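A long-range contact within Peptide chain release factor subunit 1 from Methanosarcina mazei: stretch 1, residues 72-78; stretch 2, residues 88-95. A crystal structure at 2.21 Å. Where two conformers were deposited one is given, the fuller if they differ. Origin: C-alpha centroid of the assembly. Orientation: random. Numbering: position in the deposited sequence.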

ATOM      1  N   LEU A  72       5.455   9.602 -10.316  1.00 62.12           N
ATOM      2  CA  LEU A  72       6.022   9.655 -11.657  1.00 74.75           C
ATOM      3  C   LEU A  72       5.703   8.405 -12.454  1.00133.01           C
ATOM      4  O   LEU A  72       6.287   7.342 -12.223  1.00 85.27           O
ATOM      5  CB  LEU A  72       7.537   9.802 -11.591  1.00 84.60           C
ATOM      6  CG  LEU A  72       8.087  11.042 -10.902  1.00 81.96           C
ATOM      7  CD1 LEU A  72       9.581  10.873 -10.726  1.00 54.35           C
ATOM      8  CD2 LEU A  72       7.763  12.290 -11.708  1.00 59.15           C
ATOM      9  N   ARG A  73       4.789   8.535 -13.405  1.00 83.92           N
ATOM     10  CA  ARG A  73       4.438   7.417 -14.262  1.00113.76           C
ATOM     11  C   ARG A  73       4.901   7.687 -15.690  1.00 90.33           C
ATOM     12  O   ARG A  73       4.123   8.151 -16.518  1.00103.31           O
ATOM     13  CB  ARG A  73       2.928   7.164 -14.206  1.00 93.05           C
ATOM     14  CG  ARG A  73       2.417   6.828 -12.808  1.00 56.94           C
ATOM     15  CD  ARG A  73       3.313   5.777 -12.151  1.00102.78           C
ATOM     16  NE  ARG A  73       2.683   5.076 -11.029  1.00135.41           N
ATOM     17  CZ  ARG A  73       3.123   5.101  -9.772  1.00 66.16           C
ATOM     18  NH1 ARG A  73       4.205   5.798  -9.446  1.00 76.43           N
ATOM     19  NH2 ARG A  73       2.481   4.421  -8.834  1.00 64.11           N
ATOM     20  N   ALA A  74       6.173   7.399 -15.970  1.00 54.18           N
ATOM     21  CA  ALA A  74       6.755   7.699 -17.281  1.00 93.13           C
ATOM     22  C   ALA A  74       8.101   7.015 -17.524  1.00 65.49           C
ATOM     23  O   ALA A  74       8.952   6.972 -16.637  1.00 68.43           O
ATOM     24  CB  ALA A  74       6.894   9.207 -17.458  1.00 52.86           C
ATOM     25  N   GLU A  75       8.296   6.496 -18.736  1.00 75.54           N
ATOM     26  CA  GLU A  75       9.553   5.841 -19.088  1.00 61.80           C
ATOM     27  C   GLU A  75      10.346   6.648 -20.109  1.00 57.86           C
ATOM     28  O   GLU A  75       9.786   7.427 -20.880  1.00 64.00           O
ATOM     29  CB  GLU A  75       9.304   4.446 -19.667  1.00 60.95           C
ATOM     30  CG  GLU A  75       8.050   3.757 -19.190  1.00 67.43           C
ATOM     31  CD  GLU A  75       7.824   2.445 -19.913  1.00 73.38           C
ATOM     32  OE1 GLU A  75       7.008   2.414 -20.861  1.00 81.63           O
ATOM     33  OE2 GLU A  75       8.485   1.450 -19.550  1.00169.00           O
ATOM     34  N   ARG A  76      11.654   6.433 -20.124  1.00 58.10           N
ATOM     35  CA  ARG A  76      12.518   7.045 -21.120  1.00 44.68           C
ATOM     36  C   ARG A  76      12.881   6.025 -22.196  1.00 81.18           C
ATOM     37  O   ARG A  76      13.481   4.988 -21.918  1.00 54.65           O
ATOM     38  CB  ARG A  76      13.783   7.601 -20.462  1.00 91.90           C
ATOM     39  CG  ARG A  76      14.731   8.321 -21.409  1.00 48.06           C
ATOM     40  CD  ARG A  76      14.044   9.498 -22.084  1.00108.53           C
ATOM     41  NE  ARG A  76      15.017  10.418 -22.657  1.00 53.14           N
ATOM     42  CZ  ARG A  76      14.722  11.617 -23.142  1.00 49.20           C
ATOM     43  NH1 ARG A  76      13.471  12.060 -23.138  1.00 43.92           N
ATOM     44  NH2 ARG A  76      15.690  12.373 -23.631  1.00 68.14           N
ATOM     45  N   VAL A  77      12.512   6.326 -23.432  1.00 52.66           N
ATOM     46  CA  VAL A  77      12.729   5.396 -24.528  1.00 47.57           C
ATOM     47  C   VAL A  77      13.902   5.819 -25.408  1.00 41.13           C
ATOM     48  O   VAL A  77      13.906   6.904 -25.990  1.00 41.29           O
ATOM     49  CB  VAL A  77      11.463   5.268 -25.399  1.00 43.21           C
ATOM     50  CG1 VAL A  77      11.619   4.126 -26.385  1.00 66.56           C
ATOM     51  CG2 VAL A  77      10.230   5.073 -24.523  1.00 36.02           C
ATOM     52  N   THR A  78      14.905   4.958 -25.506  1.00 56.44           N
ATOM     53  CA  THR A  78      15.983   5.190 -26.454  1.00 72.37           C
ATOM     54  C   THR A  78      15.727   4.379 -27.717  1.00 76.62           C
ATOM     55  O   THR A  78      15.273   3.235 -27.658  1.00 52.12           O
ATOM     56  CB  THR A  78      17.365   4.823 -25.876  1.00 71.57           C
ATOM     57  OG1 THR A  78      17.642   5.632 -24.725  1.00 77.89           O
ATOM     58  CG2 THR A  78      18.451   5.036 -26.917  1.00 55.48           C
ATOM     59  N   ASN A  88      17.618   8.706 -31.105  1.00 46.26           N
ATOM     60  CA  ASN A  88      16.817   9.676 -30.371  1.00 62.69           C
ATOM     61  C   ASN A  88      16.337   9.092 -29.048  1.00 55.01           C
ATOM     62  O   ASN A  88      16.269   7.872 -28.891  1.00 53.89           O
ATOM     63  CB  ASN A  88      15.630  10.167 -31.207  1.00 62.37           C
ATOM     64  CG  ASN A  88      14.507   9.148 -31.296  1.00 57.75           C
ATOM     65  OD1 ASN A  88      13.798   8.899 -30.322  1.00107.26           O
ATOM     66  ND2 ASN A  88      14.325   8.570 -32.477  1.00125.33           N
ATOM     67  N   LYS A  89      16.034   9.966 -28.091  1.00 40.14           N
ATOM     68  CA  LYS A  89      15.438   9.552 -26.828  1.00 44.23           C
ATOM     69  C   LYS A  89      14.219  10.414 -26.618  1.00 62.24           C
ATOM     70  O   LYS A  89      14.068  11.449 -27.264  1.00 55.11           O
ATOM     71  CB  LYS A  89      16.402   9.739 -25.650  1.00 37.10           C
ATOM     72  CG  LYS A  89      17.711   8.977 -25.759  1.00 33.20           C
ATOM     73  CD  LYS A  89      18.638   9.364 -24.630  1.00 53.45           C
ATOM     74  CE  LYS A  89      20.084   9.319 -25.073  1.00 79.10           C
ATOM     75  NZ  LYS A  89      20.451   7.975 -25.575  1.00 50.44           N
ATOM     76  N   TRP A  90      13.348   9.983 -25.717  1.00 50.31           N
ATOM     77  CA  TRP A  90      12.172  10.758 -25.371  1.00 80.09           C
ATOM     78  C   TRP A  90      11.448  10.066 -24.238  1.00 50.41           C
ATOM     79  O   TRP A  90      11.634   8.874 -23.999  1.00 61.14           O
ATOM     80  CB  TRP A  90      11.251  10.951 -26.582  1.00 59.47           C
ATOM     81  CG  TRP A  90      10.887   9.682 -27.285  1.00 47.56           C
ATOM     82  CD1 TRP A  90      11.694   8.924 -28.084  1.00 53.25           C
ATOM     83  CD2 TRP A  90       9.614   9.024 -27.260  1.00 63.08           C
ATOM     84  NE1 TRP A  90      11.005   7.829 -28.553  1.00107.19           N
ATOM     85  CE2 TRP A  90       9.726   7.867 -28.062  1.00 65.51           C
ATOM     86  CE3 TRP A  90       8.394   9.298 -26.631  1.00 77.98           C
ATOM     87  CZ2 TRP A  90       8.661   6.983 -28.253  1.00 53.24           C
ATOM     88  CZ3 TRP A  90       7.337   8.420 -26.824  1.00 92.01           C
ATOM     89  CH2 TRP A  90       7.478   7.276 -27.626  1.00 70.16           C
ATOM     90  N   THR A  91      10.629  10.818 -23.528  1.00 60.67           N
ATOM     91  CA  THR A  91       9.921  10.245 -22.408  1.00 56.71           C
ATOM     92  C   THR A  91       8.447  10.076 -22.730  1.00 59.66           C
ATOM     93  O   THR A  91       7.783  11.000 -23.206  1.00 66.96           O
ATOM     94  CB  THR A  91      10.109  11.083 -21.140  1.00 43.50           C
ATOM     95  OG1 THR A  91      11.481  11.016 -20.736  1.00 76.85           O
ATOM     96  CG2 THR A  91       9.232  10.553 -20.017  1.00 37.65           C
ATOM     97  N   ARG A  92       7.947   8.873 -22.481  1.00 86.01           N
ATOM     98  CA  ARG A  92       6.547   8.569 -22.709  1.00 88.31           C
ATOM     99  C   ARG A  92       5.914   8.110 -21.407  1.00 95.31           C
ATOM    100  O   ARG A  92       6.510   7.345 -20.647  1.00143.60           O
ATOM    101  CB  ARG A  92       6.389   7.508 -23.808  1.00101.02           C
ATOM    102  CG  ARG A  92       6.671   6.070 -23.383  1.00 70.36           C
ATOM    103  CD  ARG A  92       5.378   5.285 -23.197  1.00112.09           C
ATOM    104  NE  ARG A  92       4.801   4.877 -24.476  1.00 99.81           N
ATOM    105  CZ  ARG A  92       4.667   3.613 -24.865  1.00129.48           C
ATOM    106  NH1 ARG A  92       4.135   3.333 -26.049  1.00 59.53           N
ATOM    107  NH2 ARG A  92       5.055   2.629 -24.065  1.00108.51           N
ATOM    108  N   ARG A  93       4.713   8.607 -21.141  1.00 69.03           N
ATOM    109  CA  ARG A  93       3.942   8.174 -19.988  1.00111.09           C
ATOM    110  C   ARG A  93       3.522   6.729 -20.218  1.00 52.40           C
ATOM    111  O   ARG A  93       2.881   6.432 -21.224  1.00 70.03           O
ATOM    112  CB  ARG A  93       2.705   9.055 -19.846  1.00 58.42           C
ATOM    113  CG  ARG A  93       1.944   8.879 -18.548  1.00107.61           C
ATOM    114  CD  ARG A  93       0.521   9.367 -18.724  1.00 96.72           C
ATOM    115  NE  ARG A  93       0.453  10.480 -19.668  1.00 74.80           N
ATOM    116  CZ  ARG A  93       0.207  11.741 -19.329  1.00126.06           C
ATOM    117  NH1 ARG A  93      -0.006  12.060 -18.059  1.00125.77           N
ATOM    118  NH2 ARG A  93       0.166  12.681 -20.263  1.00104.09           N
ATOM    119  N   TRP A  94       3.881   5.822 -19.309  1.00 69.82           N
ATOM    120  CA  TRP A  94       3.526   4.414 -19.477  0.60102.58           C
ATOM    121  C   TRP A  94       2.030   4.170 -19.307  1.00187.12           C
ATOM    122  O   TRP A  94       1.375   4.793 -18.469  1.00160.74           O
ATOM    123  CB  TRP A  94       4.306   3.508 -18.520  0.60 72.99           C
ATOM    124  CG  TRP A  94       3.704   2.121 -18.403  0.61106.45           C
ATOM    125  CD1 TRP A  94       2.996   1.623 -17.347  0.59145.47           C
ATOM    126  CD2 TRP A  94       3.751   1.069 -19.384  0.65170.37           C
ATOM    127  NE1 TRP A  94       2.602   0.327 -17.603  0.59156.73           N
ATOM    128  CE2 TRP A  94       3.052  -0.036 -18.845  0.63167.76           C
ATOM    129  CE3 TRP A  94       4.316   0.953 -20.659  0.73166.76           C
ATOM    130  CZ2 TRP A  94       2.906  -1.239 -19.541  0.65120.15           C
ATOM    131  CZ3 TRP A  94       4.168  -0.245 -21.347  0.77108.76           C
ATOM    132  CH2 TRP A  94       3.468  -1.323 -20.787  0.75 54.62           C
ATOM    133  N   LYS A  95       1.507   3.256 -20.118  1.00153.62           N
ATOM    134  CA  LYS A  95       0.118   2.819 -20.059  1.00106.51           C
ATOM    135  C   LYS A  95       0.115   1.317 -20.367  1.00165.92           C
ATOM    136  O   LYS A  95       1.114   0.794 -20.864  1.00133.27           O
ATOM    137  CB  LYS A  95      -0.737   3.593 -21.069  1.00123.23           C
ATOM    138  CG  LYS A  95      -0.971   5.066 -20.715  1.00 58.50           C
ATOM    139  CD  LYS A  95      -1.812   5.213 -19.459  1.00117.18           C
ATOM    140  CE  LYS A  95      -3.175   4.553 -19.623  1.00 95.82           C
ATOM    141  NZ  LYS A  95      -4.002   4.659 -18.389  1.00 75.11           N
TER

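The two stretches meet as neighbouring strands of an antiparallel sheet, 75-78 running against 88-92, and most of the polar atoms that matter belong to the backbone. Glu-75 and Arg-92 form the better closed pair: Glu-75 N donates to Arg-92 O at 2.8 Å, and Arg-92 N returns a bond to Glu-75 O, also at 2.8 Å, with N-H...O angles of 157° and 154°. Two residues along, Val-77 N donates to Trp-90 O at 2.8 Å and is nearly straight at 169°. Its counterpart, from Trp-90 N to Val-77 O, is longer and more bent, at 3.1 Å and 135°.

The carbonyls also receive CA-H groups, as is usual where antiparallel strands lie close. Thr-91 CA approaches Glu-75 O at 3.2 Å, and Lys-89 CA approaches Val-77 O at 3.2 Å. Each of these oxygens therefore accepts one N-H bond and a weaker CA-H contact beside it. Beyond the strand, Ala-74 CA lies 3.4 Å from Arg-92 O, and its methyl carbon, Ala-74 CB, makes an apolar contact with Thr-91 CG2 at 3.7 Å.

Side chains alternate between the two faces of the sheet. Glu-75, Val-77, Trp-90 and Arg-92 share one. Here the carboxylate and guanidinium are complementary in charge, but their salt bridge is long, with Glu-75 OE1 3.8 Å from Arg-92 NH2; it is best read as electrostatic attraction without a hydrogen bond. The same Glu-75 OE1 comes within 3.1 Å of Trp-94 CE3. Val-77 is buried, and its branched, apolar side chain needs no polar partner. Its CB sits over the face of the Trp-90 indole, 4.3 Å from the centroid of the five-membered ring and 21° off the normal, a CH-pi contact for which a broad aromatic surface is well suited. Val-77 CG2 also reaches Arg-92 CG at 3.9 Å, showing how the aliphatic part of an arginine can serve packing.

On the other face are Arg-76, Thr-78, Lys-89 and Thr-91. The long Arg-76 side chain crosses to the opposing strand, where NH1 donates to Thr-91 OG1 at 3.3 Å and 143°. This bond deserves caution, because NH1 is modelled too close to a neighbouring atom. Thr-91 OG1 does not depend on it alone, being hydrogen-bonded elsewhere in the structure as well. Thr-78 OG1 makes a van der Waals contact with Lys-89 CG at 3.5 Å, the lysine contributing its methylene chain here.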